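Local coordinates for protein glycerate dehydrogenase (Bacillus sp. 5mfcol3.1, PDB 6P2I) that reduces acyclic imino acids with NADPH, probably intercepting those that a partner oxidase releases, on a 2-hydroxyacid dehydrogenase type of scaffold, at residues T74-Y78 against I79-S83; A48-W52 against T53-K57; D31-E35 against E36-N40; N82-D86 against N87-V91; E295-A299 against Q300-N304. All coordinates share one frame; numbering follows the deposited sequence. Where two conformers were deposited one is given.

Contact 1 (T74-Y78 against I79-S83). With DAR (D-arginine), chain D.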
# COMPACT_ATOMS: atom_id res chain seq x y z
N THR A 74 10.73 20.45 4.77
CA THR A 74 12.00 20.03 4.18
C THR A 74 12.27 20.79 2.89
O THR A 74 13.41 21.16 2.59
CB THR A 74 11.98 18.53 3.92
OG1 THR A 74 11.80 17.86 5.17
CG2 THR A 74 13.29 18.06 3.26
N SER A 75 11.22 21.03 2.10
CA SER A 75 11.37 21.83 0.90
C SER A 75 11.65 23.29 1.24
O SER A 75 11.20 23.81 2.27
CB SER A 75 10.11 21.72 0.04
OG SER A 75 9.95 22.83 -0.82
N TYR A 76 12.40 23.94 0.38
CA TYR A 76 12.62 25.38 0.52
C TYR A 76 12.54 26.05 -0.85
O TYR A 76 13.12 27.12 -1.06
CB TYR A 76 13.94 25.67 1.22
CG TYR A 76 15.11 24.90 0.65
CD1 TYR A 76 15.80 25.38 -0.45
CD2 TYR A 76 15.51 23.69 1.21
CE1 TYR A 76 16.86 24.69 -0.98
CE2 TYR A 76 16.58 22.99 0.68
CZ TYR A 76 17.25 23.50 -0.41
OH TYR A 76 18.32 22.82 -0.95
N ASP A 77 11.79 25.44 -1.77
CA ASP A 77 11.72 25.93 -3.14
C ASP A 77 10.89 27.19 -3.27
O ASP A 77 10.93 27.84 -4.31
CB ASP A 77 11.16 24.84 -4.07
CG ASP A 77 9.79 24.34 -3.63
OD1 ASP A 77 9.27 24.80 -2.59
OD2 ASP A 77 9.23 23.46 -4.32
N TYR A 78 10.14 27.55 -2.23
CA TYR A 78 9.33 28.76 -2.22
C TYR A 78 10.07 29.93 -1.58
O TYR A 78 9.50 31.02 -1.43
CB TYR A 78 8.00 28.48 -1.51
CG TYR A 78 8.13 27.93 -0.10
CD1 TYR A 78 8.39 26.58 0.13
CD2 TYR A 78 8.00 28.76 0.99
CE1 TYR A 78 8.51 26.08 1.41
CE2 TYR A 78 8.10 28.29 2.27
CZ TYR A 78 8.37 26.94 2.48
OH TYR A 78 8.48 26.47 3.77
N ILE A 79 11.34 29.73 -1.22
CA ILE A 79 12.19 30.72 -0.57
C ILE A 79 13.38 31.00 -1.48
O ILE A 79 14.05 30.07 -1.93
CB ILE A 79 12.68 30.19 0.80
CG1 ILE A 79 11.50 29.77 1.67
CG2 ILE A 79 13.48 31.22 1.50
CD1 ILE A 79 10.64 30.93 2.05
N ASP A 80 13.66 32.28 -1.72
CA ASP A 80 14.84 32.64 -2.52
C ASP A 80 16.07 32.59 -1.61
O ASP A 80 16.49 33.59 -1.04
CB ASP A 80 14.68 34.02 -3.15
CG ASP A 80 15.72 34.29 -4.25
OD1 ASP A 80 15.37 34.92 -5.26
OD2 ASP A 80 16.89 33.86 -4.10
N VAL A 81 16.66 31.40 -1.50
CA VAL A 81 17.75 31.19 -0.55
C VAL A 81 18.99 31.97 -0.98
O VAL A 81 19.72 32.51 -0.13
CB VAL A 81 18.05 29.69 -0.40
CG1 VAL A 81 16.93 29.01 0.35
CG2 VAL A 81 18.26 29.04 -1.76
N ASN A 82 19.25 32.05 -2.28
CA ASN A 82 20.40 32.83 -2.75
C ASN A 82 20.25 34.30 -2.38
O ASN A 82 21.23 34.94 -1.98
CB ASN A 82 20.57 32.66 -4.26
CG ASN A 82 20.94 31.25 -4.64
OD1 ASN A 82 21.77 30.61 -3.99
ND2 ASN A 82 20.33 30.75 -5.71
N SER A 83 19.04 34.84 -2.49
CA SER A 83 18.84 36.24 -2.12
C SER A 83 18.99 36.44 -0.62
O SER A 83 19.51 37.46 -0.17
CB SER A 83 17.46 36.72 -2.59
OG SER A 83 17.23 38.06 -2.17
N DAR D . 6.37 20.00 1.16
CA DAR D . 6.72 19.01 2.18
CB DAR D . 5.58 18.84 3.21
CG DAR D . 5.28 20.12 4.00
CD DAR D . 4.48 19.82 5.26
NE DAR D . 4.24 20.96 6.15
CZ DAR D . 4.69 20.95 7.41
NH1 DAR D . 5.71 20.17 7.76
NH2 DAR D . 4.12 21.72 8.34
C DAR D . 8.05 19.36 2.83
O DAR D . 8.31 19.06 4.01
OXT DAR D . 8.88 19.94 2.13

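Contact 2 (A48-W52 against T53-K57). With DAR (D-arginine), chain D.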
# COMPACT_ATOMS: atom_id res chain seq x y z
N ALA A 48 12.73 33.92 12.14
CA ALA A 48 11.41 33.70 11.55
C ALA A 48 11.25 32.23 11.21
O ALA A 48 12.23 31.56 10.87
CB ALA A 48 11.20 34.53 10.28
N ILE A 49 10.01 31.75 11.30
CA ILE A 49 9.63 30.39 10.90
C ILE A 49 8.53 30.53 9.85
O ILE A 49 7.60 31.32 10.02
CB ILE A 49 9.13 29.56 12.08
CG1 ILE A 49 10.14 29.57 13.23
CG2 ILE A 49 8.82 28.10 11.62
CD1 ILE A 49 9.52 29.30 14.58
N VAL A 50 8.63 29.76 8.77
CA VAL A 50 7.69 29.91 7.66
C VAL A 50 7.23 28.53 7.21
O VAL A 50 8.00 27.57 7.22
CB VAL A 50 8.32 30.71 6.50
CG1 VAL A 50 9.54 29.97 5.93
CG2 VAL A 50 7.29 31.00 5.42
N GLU A 51 5.95 28.44 6.84
CA GLU A 51 5.38 27.18 6.35
C GLU A 51 4.78 27.29 4.95
O GLU A 51 4.86 26.34 4.17
CB GLU A 51 4.29 26.67 7.31
CG GLU A 51 3.62 25.38 6.79
CD GLU A 51 2.81 24.64 7.82
OE1 GLU A 51 2.11 23.68 7.42
OE2 GLU A 51 2.87 24.98 9.01
N TRP A 52 4.18 28.44 4.61
CA TRP A 52 3.38 28.58 3.41
C TRP A 52 3.80 29.71 2.50
O TRP A 52 3.45 29.68 1.31
CB TRP A 52 1.90 28.83 3.77
CG TRP A 52 1.30 27.81 4.67
CD1 TRP A 52 1.17 27.89 6.04
CD2 TRP A 52 0.73 26.56 4.28
NE1 TRP A 52 0.54 26.76 6.51
CE2 TRP A 52 0.27 25.93 5.45
CE3 TRP A 52 0.57 25.92 3.05
CZ2 TRP A 52 -0.34 24.67 5.43
CZ3 TRP A 52 -0.05 24.67 3.02
CH2 TRP A 52 -0.50 24.06 4.20
N THR A 53 4.48 30.72 3.01
CA THR A 53 4.56 32.00 2.32
C THR A 53 5.80 32.07 1.45
O THR A 53 6.92 31.86 1.93
CB THR A 53 4.56 33.13 3.35
OG1 THR A 53 3.35 33.03 4.11
CG2 THR A 53 4.64 34.50 2.67
N SER A 54 5.60 32.39 0.18
CA SER A 54 6.72 32.65 -0.71
C SER A 54 7.49 33.87 -0.24
O SER A 54 6.90 34.90 0.11
CB SER A 54 6.22 32.86 -2.14
OG SER A 54 5.80 31.63 -2.69
N ILE A 55 8.81 33.76 -0.23
CA ILE A 55 9.68 34.87 0.15
C ILE A 55 10.61 35.12 -1.03
O ILE A 55 11.55 34.35 -1.28
CB ILE A 55 10.46 34.59 1.44
CG1 ILE A 55 9.47 34.41 2.60
CG2 ILE A 55 11.43 35.73 1.73
CD1 ILE A 55 10.08 34.04 3.94
N THR A 56 10.34 36.18 -1.78
CA THR A 56 11.01 36.49 -3.03
C THR A 56 12.14 37.48 -2.81
O THR A 56 12.22 38.17 -1.78
CB THR A 56 10.02 37.05 -4.04
OG1 THR A 56 9.55 38.33 -3.58
CG2 THR A 56 8.83 36.11 -4.21
N LYS A 57 13.01 37.57 -3.82
CA LYS A 57 14.10 38.54 -3.76
C LYS A 57 13.57 39.96 -3.58
O LYS A 57 14.12 40.74 -2.80
CB LYS A 57 14.97 38.44 -5.02
CG LYS A 57 15.90 39.61 -5.23
CD LYS A 57 16.12 39.89 -6.71
CE LYS A 57 17.03 41.09 -6.92
NZ LYS A 57 18.24 40.78 -7.73
N DAR D . 6.37 20.00 1.16
CA DAR D . 6.72 19.01 2.18
CB DAR D . 5.58 18.84 3.21
CG DAR D . 5.28 20.12 4.00
CD DAR D . 4.48 19.82 5.26
NE DAR D . 4.24 20.96 6.15
CZ DAR D . 4.69 20.95 7.41
NH1 DAR D . 5.71 20.17 7.76
NH2 DAR D . 4.12 21.72 8.34
C DAR D . 8.05 19.36 2.83
O DAR D . 8.31 19.06 4.01
OXT DAR D . 8.88 19.94 2.13
O HOH W 1 4.55 29.40 -1.27

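Contact 3 (D31-E35 against E36-N40)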
# COMPACT_ATOMS: atom_id res chain seq x y z
N ASP A 31 -2.75 32.77 10.19
CA ASP A 31 -3.35 33.23 8.95
C ASP A 31 -2.34 33.04 7.83
O ASP A 31 -1.22 32.57 8.05
CB ASP A 31 -3.82 34.69 9.06
CG ASP A 31 -2.67 35.66 9.37
OD1 ASP A 31 -1.49 35.29 9.19
OD2 ASP A 31 -2.96 36.80 9.78
N PHE A 32 -2.74 33.42 6.63
CA PHE A 32 -1.82 33.51 5.51
C PHE A 32 -1.59 34.99 5.25
O PHE A 32 -2.53 35.70 4.87
CB PHE A 32 -2.39 32.84 4.26
CG PHE A 32 -2.70 31.38 4.45
CD1 PHE A 32 -1.68 30.46 4.62
CD2 PHE A 32 -4.01 30.94 4.47
CE1 PHE A 32 -1.97 29.12 4.80
CE2 PHE A 32 -4.31 29.60 4.66
CZ PHE A 32 -3.28 28.69 4.82
N PRO A 33 -0.38 35.51 5.50
CA PRO A 33 -0.17 36.95 5.35
C PRO A 33 -0.20 37.36 3.88
O PRO A 33 0.24 36.62 3.00
CB PRO A 33 1.22 37.17 5.96
CG PRO A 33 1.90 35.84 5.81
CD PRO A 33 0.82 34.81 5.99
N ASN A 34 -0.74 38.55 3.63
CA ASN A 34 -0.49 39.18 2.34
C ASN A 34 0.98 39.60 2.28
O ASN A 34 1.71 39.53 3.27
CB ASN A 34 -1.46 40.36 2.12
CG ASN A 34 -1.28 41.50 3.13
OD1 ASN A 34 -0.17 41.91 3.44
ND2 ASN A 34 -2.40 42.04 3.62
N GLU A 35 1.44 40.00 1.09
CA GLU A 35 2.87 40.25 0.92
C GLU A 35 3.38 41.33 1.88
O GLU A 35 4.49 41.22 2.42
CB GLU A 35 3.19 40.64 -0.52
CG GLU A 35 4.66 40.91 -0.74
CD GLU A 35 5.01 41.19 -2.18
OE1 GLU A 35 4.66 40.35 -3.04
OE2 GLU A 35 5.62 42.24 -2.45
N GLU A 36 2.58 42.37 2.13
CA GLU A 36 3.02 43.44 3.02
C GLU A 36 3.08 42.97 4.47
O GLU A 36 3.99 43.35 5.21
CB GLU A 36 2.09 44.64 2.90
CG GLU A 36 2.52 45.82 3.74
CD GLU A 36 1.76 47.07 3.38
OE1 GLU A 36 1.79 48.03 4.17
OE2 GLU A 36 1.11 47.08 2.31
N GLU A 37 2.09 42.17 4.90
CA GLU A 37 2.16 41.58 6.23
C GLU A 37 3.40 40.71 6.37
O GLU A 37 4.08 40.73 7.40
CB GLU A 37 0.90 40.74 6.51
CG GLU A 37 -0.32 41.57 6.94
CD GLU A 37 -1.61 40.75 6.92
OE1 GLU A 37 -1.69 39.81 6.11
OE2 GLU A 37 -2.55 41.06 7.69
N ALA A 38 3.72 39.95 5.32
CA ALA A 38 4.86 39.04 5.38
C ALA A 38 6.15 39.82 5.58
O ALA A 38 6.96 39.49 6.46
CB ALA A 38 4.92 38.20 4.11
N ILE A 39 6.36 40.87 4.78
CA ILE A 39 7.56 41.69 4.92
C ILE A 39 7.60 42.31 6.31
O ILE A 39 8.66 42.36 6.95
CB ILE A 39 7.61 42.77 3.82
CG1 ILE A 39 7.87 42.11 2.46
CG2 ILE A 39 8.67 43.80 4.15
CD1 ILE A 39 7.66 43.05 1.29
N ASN A 40 6.45 42.79 6.81
CA ASN A 40 6.42 43.41 8.12
C ASN A 40 6.74 42.41 9.22
O ASN A 40 7.52 42.71 10.14
CB ASN A 40 5.06 44.06 8.38
CG ASN A 40 5.07 44.94 9.61
OD1 ASN A 40 4.57 44.55 10.67
ND2 ASN A 40 5.64 46.13 9.49
O HOH W 2 -4.09 39.04 8.96
O HOH W 3 -3.75 37.93 5.53

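Contact 4 (N82-D86 against N87-V91)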
# COMPACT_ATOMS: atom_id res chain seq x y z
N ASN A 82 19.25 32.05 -2.28
CA ASN A 82 20.40 32.83 -2.75
C ASN A 82 20.25 34.30 -2.38
O ASN A 82 21.23 34.94 -1.98
CB ASN A 82 20.57 32.66 -4.26
CG ASN A 82 20.94 31.25 -4.64
OD1 ASN A 82 21.77 30.61 -3.99
ND2 ASN A 82 20.33 30.75 -5.71
N SER A 83 19.04 34.84 -2.49
CA SER A 83 18.84 36.24 -2.12
C SER A 83 18.99 36.44 -0.62
O SER A 83 19.51 37.46 -0.17
CB SER A 83 17.46 36.72 -2.59
OG SER A 83 17.23 38.06 -2.17
N LEU A 84 18.51 35.48 0.19
CA LEU A 84 18.75 35.55 1.62
C LEU A 84 20.24 35.52 1.94
O LEU A 84 20.72 36.28 2.79
CB LEU A 84 18.03 34.41 2.34
CG LEU A 84 16.50 34.51 2.27
CD1 LEU A 84 15.89 33.19 2.66
CD2 LEU A 84 16.00 35.59 3.20
N LYS A 85 21.00 34.65 1.26
CA LYS A 85 22.45 34.62 1.44
C LYS A 85 23.06 35.97 1.10
O LYS A 85 23.90 36.49 1.85
CB LYS A 85 23.06 33.53 0.57
CG LYS A 85 24.56 33.33 0.76
CD LYS A 85 24.88 32.86 2.17
CE LYS A 85 26.34 32.44 2.30
NZ LYS A 85 27.30 33.48 1.84
N ASP A 86 22.64 36.57 -0.01
CA ASP A 86 23.16 37.87 -0.42
C ASP A 86 22.81 38.99 0.56
O ASP A 86 23.46 40.04 0.54
CB ASP A 86 22.64 38.23 -1.82
CG ASP A 86 23.37 37.49 -2.92
OD1 ASP A 86 24.53 37.09 -2.70
OD2 ASP A 86 22.78 37.32 -4.02
N ASN A 87 21.79 38.80 1.39
CA ASN A 87 21.40 39.78 2.39
C ASN A 87 21.76 39.35 3.80
O ASN A 87 21.21 39.87 4.77
CB ASN A 87 19.90 40.09 2.29
CG ASN A 87 19.58 41.03 1.15
OD1 ASN A 87 19.42 42.24 1.36
ND2 ASN A 87 19.46 40.49 -0.06
N GLU A 88 22.68 38.39 3.93
CA GLU A 88 23.23 37.96 5.22
C GLU A 88 22.14 37.42 6.15
O GLU A 88 22.17 37.65 7.37
CB GLU A 88 24.01 39.09 5.89
CG GLU A 88 25.36 39.37 5.22
CD GLU A 88 25.98 40.68 5.68
OE1 GLU A 88 26.47 41.45 4.82
OE2 GLU A 88 25.99 40.95 6.90
N ILE A 89 21.18 36.70 5.59
CA ILE A 89 20.14 36.03 6.37
C ILE A 89 20.34 34.53 6.21
O ILE A 89 20.31 34.01 5.08
CB ILE A 89 18.73 36.45 5.93
CG1 ILE A 89 18.55 37.96 6.12
CG2 ILE A 89 17.68 35.65 6.71
CD1 ILE A 89 17.20 38.48 5.69
N MET A 90 20.55 33.85 7.32
CA MET A 90 20.81 32.42 7.33
C MET A 90 19.49 31.65 7.27
O MET A 90 18.46 32.12 7.76
CB MET A 90 21.63 32.07 8.58
CG MET A 90 22.30 30.70 8.63
SD MET A 90 22.73 30.28 10.34
CE MET A 90 24.46 30.74 10.31
N VAL A 91 19.53 30.48 6.63
CA VAL A 91 18.34 29.66 6.39
C VAL A 91 18.62 28.23 6.81
O VAL A 91 19.65 27.67 6.44
CB VAL A 91 17.92 29.66 4.91
CG1 VAL A 91 16.60 28.89 4.73
CG2 VAL A 91 17.82 31.06 4.38

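Contact 5 (E295-A299 against Q300-N304)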
# COMPACT_ATOMS: atom_id res chain seq x y z
N GLU A 295 17.63 26.16 19.13
CA GLU A 295 18.65 25.99 20.16
C GLU A 295 20.05 26.07 19.58
O GLU A 295 20.92 26.76 20.12
CB GLU A 295 18.44 24.65 20.88
N SER A 296 20.28 25.37 18.46
CA SER A 296 21.62 25.31 17.89
C SER A 296 22.06 26.67 17.37
O SER A 296 23.24 27.03 17.46
CB SER A 296 21.67 24.27 16.77
OG SER A 296 21.40 22.97 17.27
N TYR A 297 21.12 27.44 16.82
CA TYR A 297 21.45 28.78 16.36
C TYR A 297 21.83 29.67 17.53
O TYR A 297 22.82 30.41 17.47
CB TYR A 297 20.27 29.37 15.60
CG TYR A 297 20.47 30.78 15.14
CD1 TYR A 297 21.12 31.06 13.94
CD2 TYR A 297 20.01 31.85 15.89
CE1 TYR A 297 21.30 32.38 13.51
CE2 TYR A 297 20.19 33.15 15.48
CZ TYR A 297 20.84 33.41 14.29
OH TYR A 297 21.01 34.72 13.87
N LEU A 298 21.07 29.59 18.62
CA LEU A 298 21.39 30.40 19.78
C LEU A 298 22.71 29.98 20.41
O LEU A 298 23.40 30.82 21.01
CB LEU A 298 20.24 30.34 20.79
CG LEU A 298 19.02 31.08 20.22
CD1 LEU A 298 17.80 30.97 21.12
CD2 LEU A 298 19.37 32.54 19.96
N ALA A 299 23.09 28.71 20.25
CA ALA A 299 24.38 28.21 20.72
C ALA A 299 25.53 28.59 19.79
O ALA A 299 26.67 28.21 20.07
CB ALA A 299 24.32 26.69 20.87
N GLN A 300 25.25 29.33 18.71
CA GLN A 300 26.24 29.70 17.69
C GLN A 300 26.86 28.47 17.04
O GLN A 300 28.01 28.48 16.61
CB GLN A 300 27.35 30.61 18.25
CG GLN A 300 26.86 31.79 19.07
CD GLN A 300 27.99 32.45 19.83
OE1 GLN A 300 28.32 32.04 20.95
NE2 GLN A 300 28.61 33.46 19.22
N LYS A 301 26.09 27.39 16.94
CA LYS A 301 26.49 26.19 16.21
C LYS A 301 25.29 25.75 15.38
O LYS A 301 24.71 24.69 15.63
CB LYS A 301 26.97 25.09 17.16
CG LYS A 301 28.28 25.40 17.87
CD LYS A 301 28.79 24.18 18.64
CE LYS A 301 28.85 22.95 17.74
NZ LYS A 301 29.96 22.01 18.12
N PRO A 302 24.90 26.55 14.39
CA PRO A 302 23.65 26.27 13.67
C PRO A 302 23.72 24.95 12.92
O PRO A 302 24.79 24.51 12.49
CB PRO A 302 23.54 27.44 12.68
CG PRO A 302 24.59 28.43 13.10
CD PRO A 302 25.65 27.67 13.81
N VAL A 303 22.56 24.32 12.77
CA VAL A 303 22.44 23.05 12.06
C VAL A 303 21.44 23.20 10.93
O VAL A 303 20.68 24.17 10.85
CB VAL A 303 22.03 21.90 13.00
CG1 VAL A 303 23.11 21.66 14.05
CG2 VAL A 303 20.69 22.19 13.65
N ASN A 304 21.47 22.22 10.01
CA ASN A 304 20.54 22.15 8.89
C ASN A 304 20.57 23.41 8.03
O ASN A 304 19.56 23.80 7.43
CB ASN A 304 19.11 21.87 9.37
CG ASN A 304 19.04 20.65 10.28
OD1 ASN A 304 19.68 19.63 10.01
ND2 ASN A 304 18.27 20.75 11.35

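Contact 1 (T74-Y78 against I79-S83)
Tyr78 and Ile79, neighbours in the chain, lie side by side with their side chains pointing the same way, and this is the compact part of the contact. Ile79 CG1 sits over one face of the phenol ring, 4.0 Å from the centroid of the Tyr78 ring and displaced toward its rim, a CH-pi contact. The methyl beyond it follows the ring outward, with Ile79 CD1 3.6 Å from Tyr78 CD2. What puts the ring there is its first torsion: Tyr78 CG stands between the backbone N and the carbonyl carbon (chi1 55°), and the phenol hydroxyl is then tied to Thr73. The backbone beneath is a type I beta turn from Tyr76 to Ile79, closed by Ile79 N on Tyr76 O at 3.2 Å.

The Tyr76 side is looser. Its ring crosses Val81 at about a right angle and meets it through one pair, Tyr76 CD1 to Val81 CG1 at 3.9 Å, and both residues are partly exposed. Further on, Asp80 caps the following helix, accepting from Ser83 N at Asp80 OD2 (2.9 Å). At the other end the backbone grips the bound D-arginine: Thr74 N donates to O of the D-arginine (2.9 Å) and Ser75 N to its OXT (2.6 Å), so each carboxylate oxygen has its own amide. Asp77 turns to a salt bridge with Arg229.

The turn thus links strand 68-71, whose Leu69 and Thr71 pack on Ile79, to helix 81-86, with helix 57-60 beside the cap.

Contact 2 (A48-W52 against T53-K57)
Val50 packs its CG2 methyl over the Thr53 backbone, 3.6 Å from Thr53 O and 4.0 Å from Thr53 CB. The same methyl looks on to Ile55, more loosely, at 4.4 Å from Ile55 CD1. With Val50 CG1 between the backbone N and the carbonyl carbon (chi1 62°), CG2 is left anti to N and faces the bend; Leu69 and Thr71 of strand 68-71 also pack against Val50.

The polar links are of another sort. Water 1 donates to Trp52 O at 2.8 Å and is also hydrogen-bonded to Ser54 OG at 2.9 Å, bridging the two residues. Thr53 OG1 turns instead to Asp7, and Trp52 NE1 to Lys8 O.

Glu51 faces the ligand. Its CG lies over one face of the Trp52 ring, 3.4 Å above the plane and toward the rim; beyond it the chain extends to the D-arginine, where Glu51 OE1 accepts from NH2 at 3.0 Å in a nearly straight bond (169°). Thr10 OG1 also bonds OE1, and Tyr5 OH bonds OE2. A glutamine here would probably leave the guanidinium without its countercharge and disturb the bonds to Thr10 and Tyr5. The chemistry is consistent with an acid that recognises the guanidinium end of the ligand, positioned by hydroxyls of Thr10 and Tyr5.

Contact 3 (D31-E35 against E36-N40)
Asn34 CG stands between its own backbone N and carbonyl carbon (chi1 64°), and Glu37 CG is anti to its carbonyl carbon (chi1 -80°); with these two torsions each side chain folds back on the other's backbone. Asn34 OD1 accepts from Glu37 N at 2.7 Å. In return Glu37 OE1 accepts from Asn34 N at 2.9 Å, through the anti lone pair that faces away from the other oxygen. The side chains cross at about a right angle, their amide and carboxylate planes only 21° apart.

Two waters tie the carboxylate farther back along the loop. Water 3 donates to Glu37 OE1 and to Phe32 O, while water 2 donates to Glu37 OE2 (2.8 Å) and to Asp31 OD2 (2.6 Å). The second water thus lies between two acids whose oxygens, Asp31 OD2 and Glu37 OE2, are 4.8 Å apart; Arg41, in a salt bridge with Asp31 and a long, weak pairing with Glu37, probably eases their repulsion.

Beside the capping bonds, Pro33 packs on the first turn, its CB 3.6 Å from Glu37 CB and its CG near the Ala38 methyl. Regular helical bonding begins here, with Ala38 N on Asn34 O at 2.9 Å and Ile39 N on Glu35 O. The mostly solvent-facing start of the helix is joined to the loop after strand 47-50 through Pro33 on Thr53, and to helix 57-60 through Ala38 on Met59.

Reciprocal bonds between the N-cap residue and the one three places on define a capping box, which here starts helix 35-43.

Contact 4 (N82-D86 against N87-V91)
Asn87 turns back on Ser83. Its ND2 donates to Ser83 O at 3.0 Å in a nearly straight bond (167°), with the acceptor close to the amide plane of Asn87. CG lies anti to the carbonyl carbon (chi1 -79°), which swings the amide back along the helix; the backbone N of Asn87 adds weak bonds to Ser83 O and Leu84 O. Replacing it with an alanine would probably leave Ser83 O with just that weak backbone bond from this residue and open a gap beside Ile60.

Glu88 follows with positive phi as the C-prime residue of a Schellman motif: Glu88 N reaches Lys85 O at 3.1 Å. Its side chain leads away, exposed. Ile89 N supplies the motif's second bond, to Leu84 O at 2.9 Å, and Ile89 CG2 lies against Leu84 CD2 at 3.9 Å.

Met90 turns its side chain to the other side, and Val91 comes back to the helix. Its CG2 presses on Leu84 CD1 at 3.3 Å, tighter than ordinary van der Waals contact, the two side chains crossing at about a right angle.

Leu84 thus lies between Ile89 and Val91 and also touches Leu69 and Ile60. The turn closes a beta-alpha-beta unit, delivering the chain from helix 81-86 to edge strand 90-92, beside strand 68-71.

Contact 5 (E295-A299 against Q300-N304)
Ser296 and Lys301 are joined by one of the two backbone bonds that end the long helix. Lys301 N donates to Ser296 O at 2.9 Å, while Gln300 N reaches Tyr297 O, also at 2.9 Å. With Gln300 at positive phi, the pair makes a Schellman motif, which reverses the chain and leaves the side chains of Gln300 and Lys301 at the surface.

Apolar contact is lighter. Val303 sets both methyls against the Ser296 side chain, with CG2 3.9 Å from Ser296 CB and CG1 4.0 Å from it. Ser296 OG, anti to its carbonyl carbon (chi1 -63°), turns back to Glu292 O, a satisfied hydroxyl within its own helix. Ser296 CB also lies 3.3 Å from Lys301 O, so the returning chain runs close over this side chain. Tyr297 meets Pro302 obliquely, CD1 to CG at 4.4 Å, a loose touch.

Outside the turn, the Tyr297 ring stacks on Tyr68 and, with Pro302, packs on Met90 of strand 90-92. The end of helix 280-298 is thereby laid against the edge of the five-stranded sheet, near helix 14-23, and the chain past Pro302 returns along that strand.

All five contacts belong to the half of the chain built on the five-stranded parallel sheet. Contacts 1, 3 and 5 lie at the surface; 2 and 4 are partly buried. Contacts 1 and 2 are the loops after its strands 68-71 and 47-50; they touch through backbone bonds of Ile55 to Tyr78 and Asp80, and both reach the D-arginine, contact 1 at the carboxylate and contact 2 at the guanidinium. Contact 4 shares helix 81-86 with contact 1 and combines a backbone-bonded helix end with apolar packing of Leu84. Contacts 3 and 5 form opposite kinds of helix end: a polar, hydrated start in 31-40, a backbone-bonded finish in 295-304. Their centres lie about 27 Å apart.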